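Conserved hypothetical secreted protein (Helicobacter pylori, PDB 4RNZ) is a cell shape-determining factor and a zinc-binding M23-family metallopeptidase that probably cleaves peptide bonds of peptidoglycan. Local coordinates at residues 106-110 against 356-360; 109-114 against 139-143. All coordinates share one frame; numbering follows the deposited sequence.

How the contacts relate
Contacts 1 and 2 lie side by side, their centres about 9 Å apart, and share T109 and N110. Contact 1 sets the end of helix 101-109 against strand 357-361. Contact 2 takes the turn after that helix, with the start of helix 112-121, onto strand 136-146. Both strands pair antiparallel with strand 87-96, so the two successive helices rest on one sheet. The contacts meet where L359 CD1 packs on Y141 OH, 3.4 Å away. Strand 357-361 comes from near the C-terminal end of the chain, some 250 residues after helix 101-109. Contact 1 brings this late strand back to the Csd3 second domain, away from the zinc site.

Contact 1: residues 106-110 against 356-360; sequences IKATN and SFYLL
K107 and F357 meet at the outer end of this contact, their side chains crossing at about a right angle. K107 runs out extended from the helix, with CG anti to the backbone N (chi1 -173°). Its CE comes to the edge of the F357 ring, 4.2 Å from CE2. Further out, K107 NZ lies 3.9 Å from S356 OG, a loose approach. A108 follows and makes the closest approach. Its CB sits over one face of the F357 ring, offset toward the rim, 3.4 Å from CD1. This is a CH-pi contact, with CB 3.7 Å from the ring centroid. F357 has CG between its backbone N and carbonyl carbon (chi1 74°), which brings the ring face against the small methyl group. On the carbonyl side of A108, L359 CD2 lies 3.7 Å from A108 O. T109 adds a looser apolar touch, CG2 to L359 CD1 at 4.5 Å. Its hydroxyl is engaged elsewhere: T109 OG1 bonds to I105 O. The contact is made by packing near the surface, with the backbone of A108 taking part. Helix 101-109 lies on the sheet, where A108 and T109 also touch L93 of strand 87-96. Strand 357-361 pairs with that same strand through backbone bonds of S356, Y358 and L360, while T109 also touches L114 of helix 112-121.

Contact 2: residues 109-114 against 139-143; sequences TNDPLL and IVYTR
L114 lies against the ring of Y141 in the tightly packed part of this contact. Its CD2 stands over one face, offset toward the rim, 3.5 Å from Y141 CE1. The CH-pi geometry is close to upright: CD2 lies 3.7 Å from the ring centroid and 19° off the ring normal. The other methyl, CD1, sits nearer the base of the ring, 3.8 Å from Y141 CG. It also meets I139 CG2, at 4.1 Å. Both branches of L114 are thereby used, and the two side chains cross at about a right angle. A chi1 of 64° in Y141 turns a face of its ring to L114. At the far end of that ring the packing is looser, with T109 CG2 3.9 Å from Y141 OH.

Helix 112-121 starts here, with D111 as its N-cap. D111 OD1 accepts from L113 N, and OD2 accepts weakly from L114 N. Just before, T109 OG1, the hydroxyl already held by I105, accepts from D111 N at 3.0 Å, forming an ST turn between the two helices.

Toward R143 the contact becomes polar and more open. D111 OD2 forms a salt bridge with R143 NH1 at 2.8 Å, and a weak bond from NH2 reaches the same oxygen. OD2 lies in the guanidinium plane at its edge, but NH1 meets it from above the carboxylate plane. Both nitrogens turn to the one oxygen, and the planes are 63° apart, so the pair is neither flat nor a two-oxygen bridge. The bend of R143 at its third side-chain torsion turns the guanidinium to the cap. Short as this bond is, R143 is partly exposed, unlike the buried D111, and a glycerol and a phosphate ion, probably from the crystallisation liquor, lie near its side chain.

Contact 1: residues 106-110 against 356-360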
ATOM      1  N   ILE A 106      19.134   0.764  -6.671  1.00 33.43           N
ATOM      2  CA  ILE A 106      18.852  -0.249  -7.704  1.00 35.10           C
ATOM      3  C   ILE A 106      20.065  -1.162  -7.898  1.00 36.27           C
ATOM      4  O   ILE A 106      19.925  -2.383  -8.017  1.00 34.74           O
ATOM      5  CB  ILE A 106      18.451   0.385  -9.037  1.00 35.67           C
ATOM      6  CG1 ILE A 106      17.173   1.221  -8.875  1.00 36.42           C
ATOM      7  CG2 ILE A 106      18.256  -0.681 -10.115  1.00 40.62           C
ATOM      8  CD1 ILE A 106      15.954   0.436  -8.491  1.00 35.11           C
ATOM      9  N   LYS A 107      21.256  -0.580  -7.916  1.00 37.54           N
ATOM     10  CA  LYS A 107      22.455  -1.400  -8.060  1.00 40.01           C
ATOM     11  C   LYS A 107      22.521  -2.468  -6.982  1.00 38.73           C
ATOM     12  O   LYS A 107      22.814  -3.622  -7.283  1.00 36.67           O
ATOM     13  CB  LYS A 107      23.732  -0.568  -8.023  1.00 43.14           C
ATOM     14  CG  LYS A 107      24.958  -1.414  -8.353  1.00 51.19           C
ATOM     15  CD  LYS A 107      26.267  -0.785  -7.908  1.00 58.47           C
ATOM     16  CE  LYS A 107      27.428  -1.674  -8.346  1.00 64.50           C
ATOM     17  NZ  LYS A 107      28.733  -1.245  -7.764  1.00 67.54           N
ATOM     18  N   ALA A 108      22.224  -2.090  -5.734  1.00 37.72           N
ATOM     19  CA  ALA A 108      22.355  -3.002  -4.589  1.00 35.96           C
ATOM     20  C   ALA A 108      21.198  -3.969  -4.373  1.00 37.92           C
ATOM     21  O   ALA A 108      21.383  -5.016  -3.733  1.00 37.96           O
ATOM     22  CB  ALA A 108      22.577  -2.196  -3.322  1.00 38.93           C
ATOM     23  N   THR A 109      20.005  -3.636  -4.875  1.00 35.15           N
ATOM     24  CA  THR A 109      18.806  -4.460  -4.586  1.00 35.64           C
ATOM     25  C   THR A 109      18.037  -4.928  -5.807  1.00 32.82           C
ATOM     26  O   THR A 109      17.146  -5.753  -5.689  1.00 35.41           O
ATOM     27  CB  THR A 109      17.802  -3.642  -3.748  1.00 35.48           C
ATOM     28  OG1 THR A 109      17.302  -2.548  -4.548  1.00 31.83           O
ATOM     29  CG2 THR A 109      18.478  -3.105  -2.491  1.00 35.17           C
ATOM     30  N   ASN A 110      18.340  -4.337  -6.952  1.00 33.93           N
ATOM     31  CA  ASN A 110      17.551  -4.475  -8.153  1.00 35.68           C
ATOM     32  C   ASN A 110      16.046  -4.256  -7.914  1.00 36.28           C
ATOM     33  O   ASN A 110      15.212  -4.888  -8.564  1.00 35.98           O
ATOM     34  CB  ASN A 110      17.809  -5.839  -8.790  1.00 37.72           C
ATOM     35  CG  ASN A 110      17.351  -5.893 -10.228  1.00 38.88           C
ATOM     36  OD1 ASN A 110      17.619  -4.981 -11.023  1.00 41.36           O
ATOM     37  ND2 ASN A 110      16.646  -6.958 -10.575  1.00 40.01           N
ATOM     38  N   SER A 356      31.058  -0.488  -1.909  1.00 44.88           N
ATOM     39  CA  SER A 356      30.151   0.672  -1.880  1.00 45.72           C
ATOM     40  C   SER A 356      28.795   0.383  -1.179  1.00 47.41           C
ATOM     41  O   SER A 356      28.114   1.312  -0.715  1.00 48.18           O
ATOM     42  CB  SER A 356      29.914   1.228  -3.285  1.00 43.48           C
ATOM     43  OG  SER A 356      29.584   0.208  -4.210  1.00 47.15           O
ATOM     44  N   PHE A 357      28.419  -0.893  -1.099  1.00 42.88           N
ATOM     45  CA  PHE A 357      27.179  -1.262  -0.444  1.00 43.00           C
ATOM     46  C   PHE A 357      27.250  -2.642   0.190  1.00 39.86           C
ATOM     47  O   PHE A 357      28.093  -3.447  -0.174  1.00 40.38           O
ATOM     48  CB  PHE A 357      26.038  -1.229  -1.454  1.00 42.49           C
ATOM     49  CG  PHE A 357      26.051  -2.370  -2.417  1.00 44.57           C
ATOM     50  CD1 PHE A 357      25.474  -3.590  -2.079  1.00 46.11           C
ATOM     51  CD2 PHE A 357      26.631  -2.227  -3.666  1.00 47.40           C
ATOM     52  CE1 PHE A 357      25.472  -4.646  -2.973  1.00 46.97           C
ATOM     53  CE2 PHE A 357      26.636  -3.282  -4.571  1.00 48.87           C
ATOM     54  CZ  PHE A 357      26.057  -4.491  -4.228  1.00 47.72           C
ATOM     55  N   TYR A 358      26.346  -2.883   1.135  1.00 36.03           N
ATOM     56  CA  TYR A 358      26.141  -4.177   1.774  1.00 36.29           C
ATOM     57  C   TYR A 358      24.638  -4.423   1.858  1.00 38.13           C
ATOM     58  O   TYR A 358      23.898  -3.540   2.257  1.00 34.40           O
ATOM     59  CB  TYR A 358      26.706  -4.184   3.194  1.00 37.76           C
ATOM     60  CG  TYR A 358      28.204  -4.153   3.222  1.00 38.17           C
ATOM     61  CD1 TYR A 358      28.876  -2.950   3.205  1.00 38.82           C
ATOM     62  CD2 TYR A 358      28.950  -5.339   3.215  1.00 41.34           C
ATOM     63  CE1 TYR A 358      30.254  -2.901   3.197  1.00 40.50           C
ATOM     64  CE2 TYR A 358      30.335  -5.308   3.216  1.00 40.52           C
ATOM     65  CZ  TYR A 358      30.982  -4.083   3.206  1.00 42.75           C
ATOM     66  OH  TYR A 358      32.358  -3.987   3.188  1.00 44.63           O
ATOM     67  N   LEU A 359      24.211  -5.621   1.472  1.00 36.76           N
ATOM     68  CA  LEU A 359      22.835  -6.059   1.650  1.00 34.92           C
ATOM     69  C   LEU A 359      22.897  -7.252   2.565  1.00 33.14           C
ATOM     70  O   LEU A 359      23.311  -8.341   2.170  1.00 35.33           O
ATOM     71  CB  LEU A 359      22.182  -6.403   0.310  1.00 33.35           C
ATOM     72  CG  LEU A 359      20.686  -6.748   0.412  1.00 33.84           C
ATOM     73  CD1 LEU A 359      19.905  -5.557   0.962  1.00 33.80           C
ATOM     74  CD2 LEU A 359      20.150  -7.176  -0.954  1.00 34.83           C
ATOM     75  N   LEU A 360      22.479  -7.024   3.793  1.00 32.25           N
ATOM     76  CA  LEU A 360      22.689  -7.931   4.894  1.00 32.97           C
ATOM     77  C   LEU A 360      21.416  -8.602   5.300  1.00 34.22           C
ATOM     78  O   LEU A 360      20.323  -8.003   5.262  1.00 33.67           O
ATOM     79  CB  LEU A 360      23.172  -7.156   6.109  1.00 33.43           C
ATOM     80  CG  LEU A 360      24.428  -6.329   5.857  1.00 34.68           C
ATOM     81  CD1 LEU A 360      24.784  -5.616   7.150  1.00 36.90           C
ATOM     82  CD2 LEU A 360      25.556  -7.229   5.354  1.00 38.23           C
TER

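Contact 2: residues 109-114 against 139-143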
ATOM      1  N   THR A 109      20.005  -3.636  -4.875  1.00 35.15           N
ATOM      2  CA  THR A 109      18.806  -4.460  -4.586  1.00 35.64           C
ATOM      3  C   THR A 109      18.037  -4.928  -5.807  1.00 32.82           C
ATOM      4  O   THR A 109      17.146  -5.753  -5.689  1.00 35.41           O
ATOM      5  CB  THR A 109      17.802  -3.642  -3.748  1.00 35.48           C
ATOM      6  OG1 THR A 109      17.302  -2.548  -4.548  1.00 31.83           O
ATOM      7  CG2 THR A 109      18.478  -3.105  -2.491  1.00 35.17           C
ATOM      8  N   ASN A 110      18.340  -4.337  -6.952  1.00 33.93           N
ATOM      9  CA  ASN A 110      17.551  -4.475  -8.153  1.00 35.68           C
ATOM     10  C   ASN A 110      16.046  -4.256  -7.914  1.00 36.28           C
ATOM     11  O   ASN A 110      15.212  -4.888  -8.564  1.00 35.98           O
ATOM     12  CB  ASN A 110      17.809  -5.839  -8.790  1.00 37.72           C
ATOM     13  CG  ASN A 110      17.351  -5.893 -10.228  1.00 38.88           C
ATOM     14  OD1 ASN A 110      17.619  -4.981 -11.023  1.00 41.36           O
ATOM     15  ND2 ASN A 110      16.646  -6.958 -10.575  1.00 40.01           N
ATOM     16  N   ASP A 111      15.705  -3.338  -7.012  1.00 36.21           N
ATOM     17  CA  ASP A 111      14.309  -3.133  -6.637  1.00 34.62           C
ATOM     18  C   ASP A 111      13.819  -1.683  -6.700  1.00 31.80           C
ATOM     19  O   ASP A 111      13.959  -0.927  -5.744  1.00 32.42           O
ATOM     20  CB  ASP A 111      14.046  -3.672  -5.261  1.00 34.02           C
ATOM     21  CG  ASP A 111      12.571  -3.565  -4.889  1.00 33.22           C
ATOM     22  OD1 ASP A 111      11.724  -3.400  -5.785  1.00 36.78           O
ATOM     23  OD2 ASP A 111      12.279  -3.636  -3.718  1.00 35.84           O
ATOM     24  N   PRO A 112      13.183  -1.331  -7.806  1.00 32.26           N
ATOM     25  CA  PRO A 112      12.558  -0.024  -7.981  1.00 31.98           C
ATOM     26  C   PRO A 112      11.497   0.302  -6.933  1.00 31.73           C
ATOM     27  O   PRO A 112      11.317   1.459  -6.589  1.00 30.95           O
ATOM     28  CB  PRO A 112      11.968  -0.102  -9.390  1.00 32.52           C
ATOM     29  CG  PRO A 112      12.816  -1.115 -10.094  1.00 35.32           C
ATOM     30  CD  PRO A 112      13.126  -2.141  -9.041  1.00 34.50           C
ATOM     31  N   LEU A 113      10.820  -0.705  -6.401  1.00 33.18           N
ATOM     32  CA  LEU A 113       9.768  -0.469  -5.417  1.00 30.95           C
ATOM     33  C   LEU A 113      10.354   0.132  -4.145  1.00 30.41           C
ATOM     34  O   LEU A 113       9.833   1.119  -3.634  1.00 27.37           O
ATOM     35  CB  LEU A 113       9.019  -1.757  -5.100  1.00 32.55           C
ATOM     36  CG  LEU A 113       8.337  -2.391  -6.325  1.00 32.93           C
ATOM     37  CD1 LEU A 113       7.805  -3.771  -5.968  1.00 35.53           C
ATOM     38  CD2 LEU A 113       7.219  -1.532  -6.866  1.00 33.63           C
ATOM     39  N   LEU A 114      11.440  -0.470  -3.654  1.00 28.00           N
ATOM     40  CA  LEU A 114      12.137   0.007  -2.460  1.00 28.30           C
ATOM     41  C   LEU A 114      12.706   1.401  -2.705  1.00 28.07           C
ATOM     42  O   LEU A 114      12.627   2.272  -1.827  1.00 25.41           O
ATOM     43  CB  LEU A 114      13.261  -0.953  -2.055  1.00 26.94           C
ATOM     44  CG  LEU A 114      14.053  -0.610  -0.801  1.00 28.53           C
ATOM     45  CD1 LEU A 114      13.197  -0.700   0.444  1.00 30.33           C
ATOM     46  CD2 LEU A 114      15.250  -1.534  -0.653  1.00 30.34           C
ATOM     47  N   ILE A 139      18.819   1.279   4.943  1.00 28.44           N
ATOM     48  CA  ILE A 139      17.398   0.906   4.984  1.00 29.23           C
ATOM     49  C   ILE A 139      17.274  -0.473   5.601  1.00 29.74           C
ATOM     50  O   ILE A 139      17.893  -1.424   5.118  1.00 30.94           O
ATOM     51  CB  ILE A 139      16.757   0.859   3.581  1.00 27.52           C
ATOM     52  CG1 ILE A 139      17.214   2.052   2.739  1.00 27.86           C
ATOM     53  CG2 ILE A 139      15.222   0.775   3.685  1.00 26.62           C
ATOM     54  CD1 ILE A 139      16.609   2.127   1.364  1.00 28.36           C
ATOM     55  N   VAL A 140      16.480  -0.586   6.661  1.00 30.97           N
ATOM     56  CA  VAL A 140      16.072  -1.878   7.153  1.00 29.89           C
ATOM     57  C   VAL A 140      14.658  -2.107   6.632  1.00 30.64           C
ATOM     58  O   VAL A 140      13.752  -1.316   6.906  1.00 27.37           O
ATOM     59  CB  VAL A 140      16.013  -1.955   8.668  1.00 31.26           C
ATOM     60  CG1 VAL A 140      15.548  -3.347   9.090  1.00 32.86           C
ATOM     61  CG2 VAL A 140      17.367  -1.624   9.287  1.00 32.10           C
ATOM     62  N   TYR A 141      14.468  -3.184   5.873  1.00 28.93           N
ATOM     63  CA  TYR A 141      13.156  -3.411   5.263  1.00 28.11           C
ATOM     64  C   TYR A 141      12.795  -4.869   5.233  1.00 28.94           C
ATOM     65  O   TYR A 141      13.672  -5.744   5.187  1.00 28.92           O
ATOM     66  CB  TYR A 141      13.118  -2.877   3.848  1.00 26.35           C
ATOM     67  CG  TYR A 141      14.046  -3.544   2.879  1.00 27.07           C
ATOM     68  CD1 TYR A 141      15.381  -3.186   2.811  1.00 27.05           C
ATOM     69  CD2 TYR A 141      13.601  -4.540   2.030  1.00 28.27           C
ATOM     70  CE1 TYR A 141      16.230  -3.770   1.901  1.00 27.69           C
ATOM     71  CE2 TYR A 141      14.448  -5.143   1.124  1.00 28.77           C
ATOM     72  CZ  TYR A 141      15.768  -4.750   1.067  1.00 29.79           C
ATOM     73  OH  TYR A 141      16.632  -5.324   0.170  1.00 29.28           O
ATOM     74  N   THR A 142      11.493  -5.113   5.208  1.00 30.63           N
ATOM     75  CA  THR A 142      10.969  -6.458   5.070  1.00 29.79           C
ATOM     76  C   THR A 142      10.269  -6.617   3.745  1.00 30.39           C
ATOM     77  O   THR A 142       9.846  -5.640   3.113  1.00 28.26           O
ATOM     78  CB  THR A 142       9.990  -6.823   6.182  1.00 29.79           C
ATOM     79  OG1 THR A 142       8.811  -6.016   6.100  1.00 31.48           O
ATOM     80  CG2 THR A 142      10.625  -6.660   7.543  1.00 31.60           C
ATOM     81  N   ARG A 143      10.173  -7.867   3.322  1.00 29.54           N
ATOM     82  CA  ARG A 143       9.477  -8.229   2.086  1.00 30.94           C
ATOM     83  C   ARG A 143       8.676  -9.491   2.423  1.00 31.07           C
ATOM     84  O   ARG A 143       9.118 -10.283   3.291  1.00 29.11           O
ATOM     85  CB  ARG A 143      10.528  -8.500   1.037  1.00 35.73           C
ATOM     86  CG  ARG A 143      10.247  -8.026  -0.353  1.00 42.43           C
ATOM     87  CD  ARG A 143      11.310  -8.563  -1.330  1.00 45.99           C
ATOM     88  NE  ARG A 143      12.566  -7.794  -1.471  1.00 47.03           N
ATOM     89  CZ  ARG A 143      12.662  -6.562  -1.987  1.00 51.16           C
ATOM     90  NH1 ARG A 143      11.572  -5.910  -2.342  1.00 47.75           N
ATOM     91  NH2 ARG A 143      13.858  -5.958  -2.121  1.00 53.27           N
TER